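Local atomic coordinates of 16S rRNA (adenine(1408)-N(1))-methyltransferase (Catenulispora acidiphila, PDB entry 4X1O), a protein that probably methylates N1 of adenine 1408 in 16S ribosomal RNA with S-adenosyl-L-methionine as methyl donor, a modification associated with aminoglycoside resistance. Residues L207-L213 with A228-H234; T164-R168 with L178-T182. All blocks are in the same frame, centred on the assembly; numbering follows the deposited sequence.

Interaction 1 of 2, residues L207-L213 with A228-H234; sequences LVPHTDL and ATETVLH
With chi1 at -66°, Thr211 sets OG1 beside its own backbone N and CG2 anti to it, which turns CG2 toward Val232 CG2, 3.9 Å away, the two side chains crossing at about a right angle. The same rotamer carries Thr211 OG1 back to Val208 O, a bond of 2.8 Å. That carbonyl oxygen is gripped twice: Val232 N also donates to it, and the two donors reach it from opposite faces of the carbonyl plane. Val208 N returns a 2.8 Å bond to Val232 O.

Antiparallel pairing resumes at Thr211 and Glu230 after a register shift of one, a beta bulge. At the irregularity His210 takes a left-handed backbone conformation, and a water bridges its N (2.9 Å) to Thr231 OG1. Beyond it Leu213 N meets Ala228 O at 3.0 Å, nearly straight at 175°, while Leu213 CD2 lies 3.6 Å from Glu230 OE1; the other oxygen, Glu230 OE2, has Ser165 as its partner.

Strand 200-212 is the outermost on this side of the seven-stranded methyltransferase sheet, and 229-239 separates it from strand 157-163; near the other end Leu207 and Leu233 both touch Pro183 of helix 183-188.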
ATOM      1  N   LEU A 207      -0.183  18.527   2.329  1.00 15.11           N
ATOM      2  CA  LEU A 207       0.973  18.184   3.131  1.00 19.38           C
ATOM      3  C   LEU A 207       0.549  18.052   4.574  1.00 20.87           C
ATOM      4  O   LEU A 207      -0.273  18.827   5.071  1.00 18.63           O
ATOM      5  CB  LEU A 207       2.077  19.241   3.008  1.00 19.35           C
ATOM      6  CG  LEU A 207       2.782  19.314   1.661  1.00 20.79           C
ATOM      7  CD1 LEU A 207       3.795  20.440   1.678  1.00 30.82           C
ATOM      8  CD2 LEU A 207       3.477  17.986   1.367  1.00 20.29           C
ATOM      9  N   VAL A 208       1.118  17.067   5.258  1.00 16.18           N
ATOM     10  CA  VAL A 208       0.876  16.935   6.677  1.00 18.98           C
ATOM     11  C   VAL A 208       2.242  16.888   7.366  1.00 21.55           C
ATOM     12  O   VAL A 208       2.872  15.828   7.463  1.00 18.01           O
ATOM     13  CB  VAL A 208       0.035  15.691   7.010  1.00 22.11           C
ATOM     14  CG1 VAL A 208      -0.249  15.644   8.490  1.00 24.57           C
ATOM     15  CG2 VAL A 208      -1.276  15.678   6.207  1.00 24.92           C
ATOM     16  N   PRO A 209       2.733  18.051   7.799  1.00 19.41           N
ATOM     17  CA  PRO A 209       3.998  18.145   8.527  1.00 19.59           C
ATOM     18  C   PRO A 209       3.933  17.360   9.814  1.00 21.94           C
ATOM     19  O   PRO A 209       2.844  17.191  10.378  1.00 21.03           O
ATOM     20  CB  PRO A 209       4.134  19.647   8.809  1.00 20.73           C
ATOM     21  CG  PRO A 209       3.359  20.283   7.662  1.00 20.49           C
ATOM     22  CD  PRO A 209       2.166  19.387   7.525  1.00 18.52           C
ATOM     23  N   HIS A 210       5.095  16.885  10.249  1.00 21.34           N
ATOM     24  CA  HIS A 210       5.251  16.179  11.522  1.00 22.54           C
ATOM     25  C   HIS A 210       4.336  14.962  11.671  1.00 26.03           C
ATOM     26  O   HIS A 210       3.799  14.693  12.746  1.00 30.81           O
ATOM     27  CB  HIS A 210       5.059  17.167  12.665  1.00 27.12           C
ATOM     28  CG  HIS A 210       6.057  18.282  12.636  1.00 31.87           C
ATOM     29  ND1 HIS A 210       5.704  19.591  12.392  1.00 33.06           N
ATOM     30  CD2 HIS A 210       7.408  18.269  12.750  1.00 31.53           C
ATOM     31  CE1 HIS A 210       6.791  20.345  12.395  1.00 35.94           C
ATOM     32  NE2 HIS A 210       7.839  19.567  12.612  1.00 33.71           N
ATOM     33  N   THR A 211       4.201  14.209  10.587  1.00 23.64           N
ATOM     34  CA  THR A 211       3.496  12.930  10.610  1.00 24.15           C
ATOM     35  C   THR A 211       4.390  11.904  11.298  1.00 24.39           C
ATOM     36  O   THR A 211       5.564  11.798  10.972  1.00 22.57           O
ATOM     37  CB  THR A 211       3.148  12.437   9.194  1.00 24.58           C
ATOM     38  OG1 THR A 211       2.192  13.319   8.592  1.00 22.87           O
ATOM     39  CG2 THR A 211       2.549  11.018   9.235  1.00 21.20           C
ATOM     40  N   ASP A 212       3.841  11.172  12.262  1.00 29.25           N
ATOM     41  CA  ASP A 212       4.585  10.105  12.931  1.00 34.94           C
ATOM     42  C   ASP A 212       4.901   8.999  11.924  1.00 22.54           C
ATOM     43  O   ASP A 212       3.994   8.419  11.333  1.00 24.12           O
ATOM     44  CB  ASP A 212       3.781   9.557  14.114  1.00 38.69           C
ATOM     45  CG  ASP A 212       4.452   8.373  14.791  1.00 54.57           C
ATOM     46  OD1 ASP A 212       5.688   8.228  14.683  1.00 63.07           O
ATOM     47  OD2 ASP A 212       3.733   7.586  15.445  1.00 61.91           O
ATOM     48  N   LEU A 213       6.187   8.722  11.728  1.00 26.14           N
ATOM     49  CA  LEU A 213       6.626   7.761  10.718  1.00 27.44           C
ATOM     50  C   LEU A 213       6.078   6.355  10.959  1.00 30.12           C
ATOM     51  O   LEU A 213       5.821   5.618  10.008  1.00 32.99           O
ATOM     52  CB  LEU A 213       8.158   7.719  10.659  1.00 32.64           C
ATOM     53  CG  LEU A 213       8.763   8.854   9.828  1.00 40.22           C
ATOM     54  CD1 LEU A 213      10.281   8.769   9.789  1.00 48.36           C
ATOM     55  CD2 LEU A 213       8.188   8.829   8.416  1.00 51.44           C
ATOM     56  N   ALA A 228      10.246   9.710  15.574  1.00 36.11           N
ATOM     57  CA  ALA A 228      10.601  10.108  14.211  1.00 36.83           C
ATOM     58  C   ALA A 228       9.382  10.618  13.443  1.00 27.63           C
ATOM     59  O   ALA A 228       8.334   9.973  13.406  1.00 26.57           O
ATOM     60  CB  ALA A 228      11.242   8.948  13.464  1.00 41.02           C
ATOM     61  N   THR A 229       9.514  11.791  12.837  1.00 32.76           N
ATOM     62  CA  THR A 229       8.423  12.321  12.043  1.00 24.44           C
ATOM     63  C   THR A 229       8.927  12.768  10.688  1.00 30.34           C
ATOM     64  O   THR A 229      10.129  12.952  10.492  1.00 33.13           O
ATOM     65  CB  THR A 229       7.718  13.527  12.716  1.00 34.93           C
ATOM     66  OG1 THR A 229       8.592  14.662  12.710  1.00 43.42           O
ATOM     67  CG2 THR A 229       7.293  13.211  14.132  1.00 34.74           C
ATOM     68  N   GLU A 230       7.989  12.984   9.776  1.00 32.36           N
ATOM     69  CA  GLU A 230       8.310  13.503   8.465  1.00 30.82           C
ATOM     70  C   GLU A 230       7.109  14.241   7.905  1.00 20.39           C
ATOM     71  O   GLU A 230       5.973  13.999   8.310  1.00 22.48           O
ATOM     72  CB  GLU A 230       8.724  12.372   7.520  1.00 37.69           C
ATOM     73  CG  GLU A 230       9.268  12.855   6.185  1.00 49.50           C
ATOM     74  CD  GLU A 230       9.777  11.733   5.317  1.00 52.05           C
ATOM     75  OE1 GLU A 230       9.943  10.605   5.824  1.00 57.36           O
ATOM     76  OE2 GLU A 230      10.016  11.986   4.125  1.00 49.01           O
ATOM     77  N   THR A 231       7.366  15.169   6.993  1.00 20.02           N
ATOM     78  CA  THR A 231       6.281  15.770   6.251  1.00 18.26           C
ATOM     79  C   THR A 231       5.829  14.797   5.183  1.00 20.70           C
ATOM     80  O   THR A 231       6.644  14.288   4.412  1.00 24.94           O
ATOM     81  CB  THR A 231       6.704  17.082   5.599  1.00 19.88           C
ATOM     82  OG1 THR A 231       7.126  17.998   6.617  1.00 24.37           O
ATOM     83  CG2 THR A 231       5.539  17.679   4.842  1.00 23.03           C
ATOM     84  N   VAL A 232       4.533  14.536   5.141  1.00 16.74           N
ATOM     85  CA  VAL A 232       3.984  13.586   4.198  1.00 16.28           C
ATOM     86  C   VAL A 232       3.061  14.274   3.221  1.00 18.01           C
ATOM     87  O   VAL A 232       2.222  15.068   3.627  1.00 19.88           O
ATOM     88  CB  VAL A 232       3.231  12.465   4.946  1.00 26.00           C
ATOM     89  CG1 VAL A 232       2.415  11.593   3.980  1.00 29.78           C
ATOM     90  CG2 VAL A 232       4.223  11.636   5.732  1.00 27.02           C
ATOM     91  N   LEU A 233       3.225  13.970   1.936  1.00 16.29           N
ATOM     92  CA  LEU A 233       2.241  14.367   0.937  1.00 17.94           C
ATOM     93  C   LEU A 233       1.159  13.306   0.939  1.00 19.16           C
ATOM     94  O   LEU A 233       1.430  12.129   0.705  1.00 20.77           O
ATOM     95  CB  LEU A 233       2.870  14.504  -0.443  1.00 20.64           C
ATOM     96  CG  LEU A 233       1.926  14.806  -1.603  1.00 23.19           C
ATOM     97  CD1 LEU A 233       1.280  16.166  -1.439  1.00 23.64           C
ATOM     98  CD2 LEU A 233       2.678  14.717  -2.927  1.00 28.88           C
ATOM     99  N   HIS A 234      -0.060  13.724   1.246  1.00 17.34           N
ATOM    100  CA  HIS A 234      -1.150  12.786   1.381  1.00 16.56           C
ATOM    101  C   HIS A 234      -2.187  13.036   0.314  1.00 19.29           C
ATOM    102  O   HIS A 234      -2.663  14.159   0.163  1.00 18.24           O
ATOM    103  CB  HIS A 234      -1.782  12.899   2.770  1.00 22.68           C
ATOM    104  CG  HIS A 234      -2.721  11.783   3.092  1.00 40.70           C
ATOM    105  ND1 HIS A 234      -4.080  11.869   2.878  1.00 50.28           N
ATOM    106  CD2 HIS A 234      -2.495  10.547   3.594  1.00 47.21           C
ATOM    107  CE1 HIS A 234      -4.651  10.736   3.241  1.00 55.06           C
ATOM    108  NE2 HIS A 234      -3.714   9.915   3.680  1.00 51.16           N
TER
HETATM  109  O   HOH W   1       7.656  17.603   9.218  1.00 27.57           O

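Interaction 2 of 2, residues T164-R168 with L178-T182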
ATOM      1  N   THR A 164       8.167  13.551   1.993  1.00 21.41           N
ATOM      2  CA  THR A 164       8.746  14.537   1.088  1.00 21.95           C
ATOM      3  C   THR A 164      10.262  14.634   1.196  1.00 25.63           C
ATOM      4  O   THR A 164      10.905  15.301   0.379  1.00 25.19           O
ATOM      5  CB  THR A 164       8.154  15.929   1.339  1.00 29.19           C
ATOM      6  OG1 THR A 164       8.413  16.303   2.692  1.00 31.43           O
ATOM      7  CG2 THR A 164       6.649  15.917   1.096  1.00 34.60           C
ATOM      8  N   SER A 165      10.845  13.966   2.186  1.00 27.25           N
ATOM      9  CA  SER A 165      12.293  14.000   2.338  1.00 25.81           C
ATOM     10  C   SER A 165      12.993  13.323   1.164  1.00 25.87           C
ATOM     11  O   SER A 165      14.192  13.505   0.969  1.00 27.29           O
ATOM     12  CB  SER A 165      12.723  13.342   3.651  1.00 33.58           C
ATOM     13  OG  SER A 165      12.427  11.958   3.643  1.00 39.78           O
ATOM     14  N   ILE A 166      12.249  12.559   0.366  1.00 23.80           N
ATOM     15  CA  ILE A 166      12.847  11.931  -0.815  1.00 22.69           C
ATOM     16  C   ILE A 166      13.265  12.971  -1.855  1.00 27.72           C
ATOM     17  O   ILE A 166      14.043  12.677  -2.751  1.00 24.60           O
ATOM     18  CB  ILE A 166      11.895  10.920  -1.488  1.00 30.06           C
ATOM     19  CG1 ILE A 166      10.628  11.615  -1.991  1.00 27.70           C
ATOM     20  CG2 ILE A 166      11.567   9.769  -0.539  1.00 29.28           C
ATOM     21  CD1 ILE A 166       9.681  10.679  -2.744  1.00 34.67           C
ATOM     22  N   TRP A 167      12.761  14.195  -1.746  1.00 23.47           N
ATOM     23  CA  TRP A 167      13.172  15.204  -2.715  1.00 24.30           C
ATOM     24  C   TRP A 167      14.298  16.077  -2.180  1.00 27.02           C
ATOM     25  O   TRP A 167      14.665  17.085  -2.794  1.00 28.95           O
ATOM     26  CB  TRP A 167      11.961  16.027  -3.159  1.00 27.96           C
ATOM     27  CG  TRP A 167      11.382  15.469  -4.433  1.00 37.49           C
ATOM     28  CD1 TRP A 167      12.007  15.392  -5.648  1.00 41.34           C
ATOM     29  CD2 TRP A 167      10.121  14.827  -4.600  1.00 28.07           C
ATOM     30  NE1 TRP A 167      11.193  14.787  -6.569  1.00 35.07           N
ATOM     31  CE2 TRP A 167      10.030  14.426  -5.951  1.00 36.26           C
ATOM     32  CE3 TRP A 167       9.047  14.564  -3.747  1.00 37.07           C
ATOM     33  CZ2 TRP A 167       8.911  13.784  -6.464  1.00 39.50           C
ATOM     34  CZ3 TRP A 167       7.937  13.927  -4.265  1.00 41.58           C
ATOM     35  CH2 TRP A 167       7.877  13.545  -5.606  1.00 38.19           C
ATOM     36  N   ARG A 168      14.885  15.657  -1.061  1.00 25.66           N
ATOM     37  CA  ARG A 168      16.105  16.285  -0.572  1.00 32.79           C
ATOM     38  C   ARG A 168      17.269  15.351  -0.858  1.00 34.70           C
ATOM     39  O   ARG A 168      17.122  14.135  -0.757  1.00 37.67           O
ATOM     40  CB  ARG A 168      15.998  16.599   0.920  1.00 39.95           C
ATOM     41  CG  ARG A 168      14.824  17.506   1.253  1.00 55.09           C
ATOM     42  CD  ARG A 168      15.001  18.882   0.627  1.00 67.69           C
ATOM     43  NE  ARG A 168      13.729  19.471   0.217  1.00 75.18           N
ATOM     44  CZ  ARG A 168      13.521  20.059  -0.957  1.00 80.87           C
ATOM     45  NH1 ARG A 168      14.507  20.146  -1.842  1.00 84.24           N
ATOM     46  NH2 ARG A 168      12.332  20.567  -1.246  1.00 80.63           N
ATOM     47  N   LEU A 178      12.594  14.056 -11.759  1.00 24.15           N
ATOM     48  CA  LEU A 178      11.272  14.674 -11.637  1.00 24.58           C
ATOM     49  C   LEU A 178      11.277  15.800 -10.629  1.00 26.52           C
ATOM     50  O   LEU A 178      11.926  15.711  -9.586  1.00 33.24           O
ATOM     51  CB  LEU A 178      10.228  13.635 -11.231  1.00 25.63           C
ATOM     52  CG  LEU A 178      10.232  12.331 -12.039  1.00 24.42           C
ATOM     53  CD1 LEU A 178       9.213  11.359 -11.450  1.00 21.94           C
ATOM     54  CD2 LEU A 178       9.950  12.601 -13.504  1.00 24.95           C
ATOM     55  N   PRO A 179      10.525  16.867 -10.922  1.00 29.32           N
ATOM     56  CA  PRO A 179      10.388  17.959  -9.953  1.00 32.07           C
ATOM     57  C   PRO A 179       9.521  17.547  -8.774  1.00 23.42           C
ATOM     58  O   PRO A 179       8.664  16.653  -8.894  1.00 27.27           O
ATOM     59  CB  PRO A 179       9.730  19.080 -10.767  1.00 36.20           C
ATOM     60  CG  PRO A 179       9.008  18.375 -11.869  1.00 30.17           C
ATOM     61  CD  PRO A 179       9.813  17.134 -12.182  1.00 28.11           C
ATOM     62  N   GLU A 180       9.755  18.170  -7.627  1.00 27.53           N
ATOM     63  CA  GLU A 180       9.035  17.787  -6.426  1.00 24.84           C
ATOM     64  C   GLU A 180       7.536  17.915  -6.620  1.00 25.56           C
ATOM     65  O   GLU A 180       7.034  18.937  -7.105  1.00 29.85           O
ATOM     66  CB  GLU A 180       9.488  18.623  -5.225  1.00 28.22           C
ATOM     67  CG  GLU A 180       8.736  18.270  -3.950  1.00 35.50           C
ATOM     68  CD  GLU A 180       9.371  18.855  -2.707  1.00 43.64           C
ATOM     69  OE1 GLU A 180      10.381  19.572  -2.849  1.00 42.50           O
ATOM     70  OE2 GLU A 180       8.852  18.609  -1.597  1.00 50.07           O
ATOM     71  N   LEU A 181       6.830  16.859  -6.252  1.00 25.46           N
ATOM     72  CA  LEU A 181       5.378  16.845  -6.303  1.00 25.83           C
ATOM     73  C   LEU A 181       4.811  17.534  -5.063  1.00 30.61           C
ATOM     74  O   LEU A 181       5.116  17.165  -3.929  1.00 32.68           O
ATOM     75  CB  LEU A 181       4.864  15.406  -6.414  1.00 28.16           C
ATOM     76  CG  LEU A 181       3.378  15.183  -6.698  1.00 26.43           C
ATOM     77  CD1 LEU A 181       2.935  15.810  -8.032  1.00 26.93           C
ATOM     78  CD2 LEU A 181       3.089  13.694  -6.653  1.00 28.33           C
ATOM     79  N   THR A 182       4.012  18.564  -5.298  1.00 26.58           N
ATOM     80  CA  THR A 182       3.409  19.357  -4.231  1.00 26.10           C
ATOM     81  C   THR A 182       1.912  19.362  -4.466  1.00 23.88           C
ATOM     82  O   THR A 182       1.466  18.955  -5.541  1.00 24.85           O
ATOM     83  CB  THR A 182       3.933  20.803  -4.232  1.00 29.98           C
ATOM     84  OG1 THR A 182       3.404  21.476  -5.377  1.00 29.90           O
ATOM     85  CG2 THR A 182       5.454  20.833  -4.277  1.00 40.20           C
TER
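The backbones of Trp167 and Glu180 face each other with their CA atoms 6.1 Å apart. Residues 164-166 form a short 3-10 turn, with Trp167 N bonded to Thr164 O and Arg168 N to Ser165 O, both at 3.0 Å; against it runs 178-182, which has no regular secondary structure. The indole of Trp167 lies against this chain. Glu180 CA sits 3.5 Å from the centroid of its five-membered ring and 10° off the normal, a CH-pi contact, while Leu181 CB approaches CH2 of the six-membered ring at 3.6 Å. Ile166 CG1 lies over the rim of the opposite face.

Both segments belong to the long connection between strand 157-163 and helix 183-188 of the methyltransferase fold, and Thr182 is the N-cap of that helix; Trp167 also touches Val138 of helix 131-139. The indole NE1 donates to Leu178 O at 3.2 Å, a bent bond (144°) arriving from above the carbonyl plane.

Glu180 extends with CG anti to its backbone N, passing CG 3.7 Å from Trp167 CE3 and bringing its carboxylate to Arg168. The arginine chain, bent at chi2 and chi3, curls back to form a salt bridge from NH2 to Glu180 OE1 at 2.7 Å, with the guanidinium and carboxylate planes 59° apart.

Overall arrangement
The centres of interactions 1 and 2 lie about 13 Å apart, and the two contacts touch directly. Glu230 OE2 of interaction 1 is 2.5 Å from Ser165 OG of interaction 2, a probable hydrogen bond, and Thr231 O is 3.0 Å from Thr164 N, where the chain leaving strand 157-163 still pairs with strand 229-239. Leu233 CD2 packs on Leu181 O at 3.6 Å. Along the chain they follow in series, 164-182 closing before 207-234 opens. Only interaction 1 comes near the cofactor pocket: the Leu213 side chain is about 5 Å from that of Ser217, which binds S-adenosyl-L-homocysteine in another structure of this protein. Interaction 2 lies away from the known binding residues.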